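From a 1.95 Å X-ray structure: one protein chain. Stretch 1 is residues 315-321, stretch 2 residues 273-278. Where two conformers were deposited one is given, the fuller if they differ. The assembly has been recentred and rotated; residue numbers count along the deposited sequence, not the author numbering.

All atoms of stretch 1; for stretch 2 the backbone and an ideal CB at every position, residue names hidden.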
ATOM      1  N   ALA A 315      12.356  23.243  10.160  1.00 30.89           N
ATOM      2  CA  ALA A 315      13.166  24.124  11.016  1.00 30.55           C
ATOM      3  C   ALA A 315      13.762  25.250  10.176  1.00 29.62           C
ATOM      4  O   ALA A 315      14.639  25.016   9.357  1.00 28.56           O
ATOM      5  CB  ALA A 315      14.275  23.340  11.711  1.00 25.81           C
ATOM      6  N   ILE A 316      13.277  26.469  10.386  1.00 30.41           N
ATOM      7  CA  ILE A 316      13.767  27.627   9.637  1.00 31.37           C
ATOM      8  C   ILE A 316      14.840  28.367  10.457  1.00 28.34           C
ATOM      9  O   ILE A 316      15.962  28.559   9.990  1.00 31.17           O
ATOM     10  CB  ILE A 316      12.576  28.520   9.167  1.00 30.47           C
ATOM     11  CG1 ILE A 316      11.813  27.781   8.063  1.00 26.08           C
ATOM     12  CG2 ILE A 316      13.059  29.872   8.623  1.00 27.64           C
ATOM     13  CD1 ILE A 316      10.646  28.542   7.442  1.00 33.24           C
ATOM     14  N   GLY A 317      14.505  28.744  11.686  1.00 28.12           N
ATOM     15  CA  GLY A 317      15.449  29.458  12.553  1.00 30.70           C
ATOM     16  C   GLY A 317      16.572  28.568  13.045  1.00 33.61           C
ATOM     17  O   GLY A 317      16.456  27.334  13.028  1.00 30.25           O
ATOM     18  N   ASP A 318      17.670  29.181  13.480  1.00 30.66           N
ATOM     19  CA  ASP A 318      18.830  28.405  13.912  1.00 32.34           C
ATOM     20  C   ASP A 318      18.598  27.692  15.249  1.00 31.33           C
ATOM     21  O   ASP A 318      19.128  26.602  15.468  1.00 33.17           O
ATOM     22  CB  ASP A 318      20.100  29.262  13.958  1.00 32.04           C
ATOM     23  CG  ASP A 318      20.078  30.286  15.071  1.00 35.26           C
ATOM     24  OD1 ASP A 318      19.203  31.183  15.074  1.00 33.11           O
ATOM     25  OD2 ASP A 318      20.944  30.180  15.956  1.00 32.80           O
ATOM     26  N   LYS A 319      17.797  28.290  16.129  1.00 31.11           N
ATOM     27  CA  LYS A 319      17.446  27.612  17.386  1.00 35.76           C
ATOM     28  C   LYS A 319      16.464  26.465  17.134  1.00 32.51           C
ATOM     29  O   LYS A 319      16.542  25.427  17.780  1.00 34.57           O
ATOM     30  CB  LYS A 319      16.880  28.581  18.423  1.00 32.12           C
ATOM     31  CG  LYS A 319      16.737  27.972  19.812  1.00 36.21           C
ATOM     32  CD  LYS A 319      16.284  29.002  20.839  1.00 38.87           C
ATOM     33  CE  LYS A 319      16.668  28.539  22.241  1.00 54.22           C
ATOM     34  NZ  LYS A 319      16.393  29.585  23.267  1.00 61.51           N
ATOM     35  N   ALA A 320      15.553  26.657  16.181  1.00 31.43           N
ATOM     36  CA  ALA A 320      14.630  25.600  15.771  1.00 31.60           C
ATOM     37  C   ALA A 320      15.386  24.389  15.260  1.00 30.17           C
ATOM     38  O   ALA A 320      14.982  23.251  15.503  1.00 30.63           O
ATOM     39  CB  ALA A 320      13.727  26.103  14.700  1.00 30.50           C
ATOM     40  N   LEU A 321      16.480  24.646  14.544  1.00 30.02           N
ATOM     41  CA  LEU A 321      17.358  23.596  14.070  1.00 30.50           C
ATOM     42  C   LEU A 321      18.001  22.812  15.221  1.00 37.24           C
ATOM     43  O   LEU A 321      18.102  21.580  15.138  1.00 33.70           O
ATOM     44  CB  LEU A 321      18.428  24.158  13.129  1.00 30.39           C
ATOM     45  CG  LEU A 321      19.408  23.137  12.543  1.00 30.05           C
ATOM     46  CD1 LEU A 321      18.681  22.045  11.750  1.00 36.45           C
ATOM     47  CD2 LEU A 321      20.421  23.833  11.670  1.00 33.63           C
ATOM     48  N   UNK A 273       8.381  34.410  13.057  1.00 35.86           N
ATOM     49  CA  UNK A 273       7.969  33.308  13.920  1.00 31.76           C
ATOM     50  C   UNK A 273       8.971  32.156  13.895  1.00 30.09           C
ATOM     51  O   UNK A 273       8.847  31.199  14.670  1.00 33.98           O
ATOM     52  CB  UNK A 273       6.587  32.803  13.500  1.00 31.76           C
ATOM     53  N   UNK A 274       9.979  32.268  13.026  1.00 27.79           N
ATOM     54  CA  UNK A 274      11.102  31.347  13.016  1.00 30.71           C
ATOM     55  C   UNK A 274      11.924  31.567  14.276  1.00 35.07           C
ATOM     56  O   UNK A 274      12.140  32.711  14.691  1.00 33.44           O
ATOM     57  CB  UNK A 274      11.958  31.532  11.762  1.00 30.71           C
ATOM     58  N   UNK A 275      12.372  30.473  14.884  1.00 35.32           N
ATOM     59  CA  UNK A 275      12.992  30.533  16.212  1.00 28.91           C
ATOM     60  C   UNK A 275      14.501  30.721  16.148  1.00 30.45           C
ATOM     61  O   UNK A 275      15.235  29.829  15.723  1.00 31.17           O
ATOM     62  CB  UNK A 275      12.672  29.258  16.996  1.00 28.91           C
ATOM     63  N   UNK A 276      14.953  31.883  16.609  1.00 30.03           N
ATOM     64  CA  UNK A 276      16.358  32.277  16.541  1.00 31.40           C
ATOM     65  C   UNK A 276      17.030  32.181  17.921  1.00 28.97           C
ATOM     66  O   UNK A 276      16.339  32.217  18.936  1.00 35.18           O
ATOM     67  CB  UNK A 276      16.479  33.700  15.993  1.00 31.40           C
ATOM     68  N   UNK A 277      18.359  32.067  17.951  1.00 30.85           N
ATOM     69  CA  UNK A 277      19.093  32.047  19.220  0.50 38.00           C
ATOM     70  C   UNK A 277      19.321  33.452  19.807  1.00 45.37           C
ATOM     71  O   UNK A 277      19.649  33.589  20.989  1.00 44.33           O
ATOM     72  CB  UNK A 277      20.442  31.354  19.018  0.50 38.00           C
ATOM     73  N   UNK A 278      19.141  34.486  18.982  1.00 40.44           N
ATOM     74  CA  UNK A 278      19.219  35.895  19.412  1.00 37.56           C
ATOM     75  C   UNK A 278      18.057  36.636  18.760  1.00 39.02           C
ATOM     76  O   UNK A 278      17.560  36.182  17.726  1.00 35.91           O
ATOM     77  CB  UNK A 278      20.559  36.531  19.036  1.00 37.56           C
TER

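Stretch 1 enters this contact as the start of a helix, with Gly317 at the N-cap position and residues 318-321 in the first turn, so it offers free backbone NH groups, the carboxylate of Asp318 and a few small apolar surfaces.

Position 273 lies at the margin. Its ideal CB has nothing of stretch 1 within 5.5 Å, so this contact sets no preference. The residue is Thr273, whose OG1 is hydrogen-bonded elsewhere in the structure.

Position 274 points its CB toward stretch 1, where the ideal CB already lies 3.7 Å from Ile316 CG2 and 3.8 Å from Gly317 N. With extended backbone angles (-69/139) and such close neighbours, a small apolar residue fits well. Ala274 is found, its CB making the apolar contact with Ile316 CG2 at 3.7 Å.

Position 275 does its main work through the backbone. Its carbonyl faces the helix start: O accepts a hydrogen bond from Ala320 N at 3.2 Å and a weak one from Lys319 N at 3.0 Å, and also lies 3.2 Å from Gly317 CA in a CA-H...O contact. That approach relies on glycine, for an ideal CB on Gly317 would sit 2.1 Å from this oxygen. The side chain leaves sideways, along Lys319 and Ala320, and a medium or long apolar group would suit it. Leu275 (chi1 t, chi2 p) sets its CB 4.1 Å from Ala320 CB and its CG 3.9 Å from Lys319 CB.

At 276 the CA-to-CB bond points away overall, although the ideal CB is 3.8 Å from Asp318 OD1. Several residues could follow this course; one able to bend back would find the bare CA of Gly317. Leu276 does so, its CD2 reaching 3.9 Å from Gly317 CA. Its backbone O takes a hydrogen bond from water 1 at 2.7 Å, and that water accepts a weak one from Lys319 NZ at 3.4 Å.

Position 277 meets the carboxylate. The ideal CB is 3.3 Å from Asp318 OD2, which favours a short donor such as serine or threonine. Ser277, modelled in two conformers, answers with chi1 p in the one given: OG donates to Asp318 OD2 at 2.6 Å, while its backbone N donates to Asp318 OD1 at 3.1 Å. Both carboxylate oxygens are thus engaged by one residue.

Position 278 turns its CB away into space free of stretch 1, leaving the choice wide. Lys278 occupies it; its backbone N donates weakly to water 2 at 3.3 Å, which in turn donates to Asp318 OD1 at 2.8 Å.

Stretch 2 273-278: TALLSK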
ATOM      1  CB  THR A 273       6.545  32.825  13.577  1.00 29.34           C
ATOM      2  OG1 THR A 273       6.433  32.623  12.162  1.00 31.25           O
ATOM      3  CG2 THR A 273       5.517  33.868  14.011  1.00 37.63           C
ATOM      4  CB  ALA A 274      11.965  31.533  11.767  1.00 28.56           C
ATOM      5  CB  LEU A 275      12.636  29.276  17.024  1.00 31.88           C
ATOM      6  CG  LEU A 275      13.077  29.248  18.494  1.00 32.07           C
ATOM      7  CD1 LEU A 275      12.342  30.317  19.303  1.00 40.00           C
ATOM      8  CD2 LEU A 275      12.813  27.863  19.069  1.00 33.85           C
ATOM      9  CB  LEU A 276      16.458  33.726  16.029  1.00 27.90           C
ATOM     10  CG  LEU A 276      15.714  34.136  14.749  1.00 34.20           C
ATOM     11  CD1 LEU A 276      16.065  35.559  14.326  1.00 33.17           C
ATOM     12  CD2 LEU A 276      16.026  33.172  13.628  1.00 30.63           C
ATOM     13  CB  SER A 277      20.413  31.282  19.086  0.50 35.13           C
ATOM     14  OG  SER A 277      21.174  31.746  17.987  0.50 35.03           O
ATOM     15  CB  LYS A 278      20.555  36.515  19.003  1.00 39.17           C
ATOM     16  CG  LYS A 278      21.704  36.167  19.925  1.00 43.03           C
ATOM     17  CD  LYS A 278      23.003  36.783  19.433  1.00 66.41           C
ATOM     18  CE  LYS A 278      24.197  36.283  20.234  1.00 73.85           C
ATOM     19  NZ  LYS A 278      25.487  36.674  19.595  1.00 68.67           N
TER
HETATM   20  O   HOH W   1      16.278  32.498  21.573  1.00 42.69           O
HETATM   21  O   HOH W   2      20.139  33.731  15.924  1.00 35.17           O
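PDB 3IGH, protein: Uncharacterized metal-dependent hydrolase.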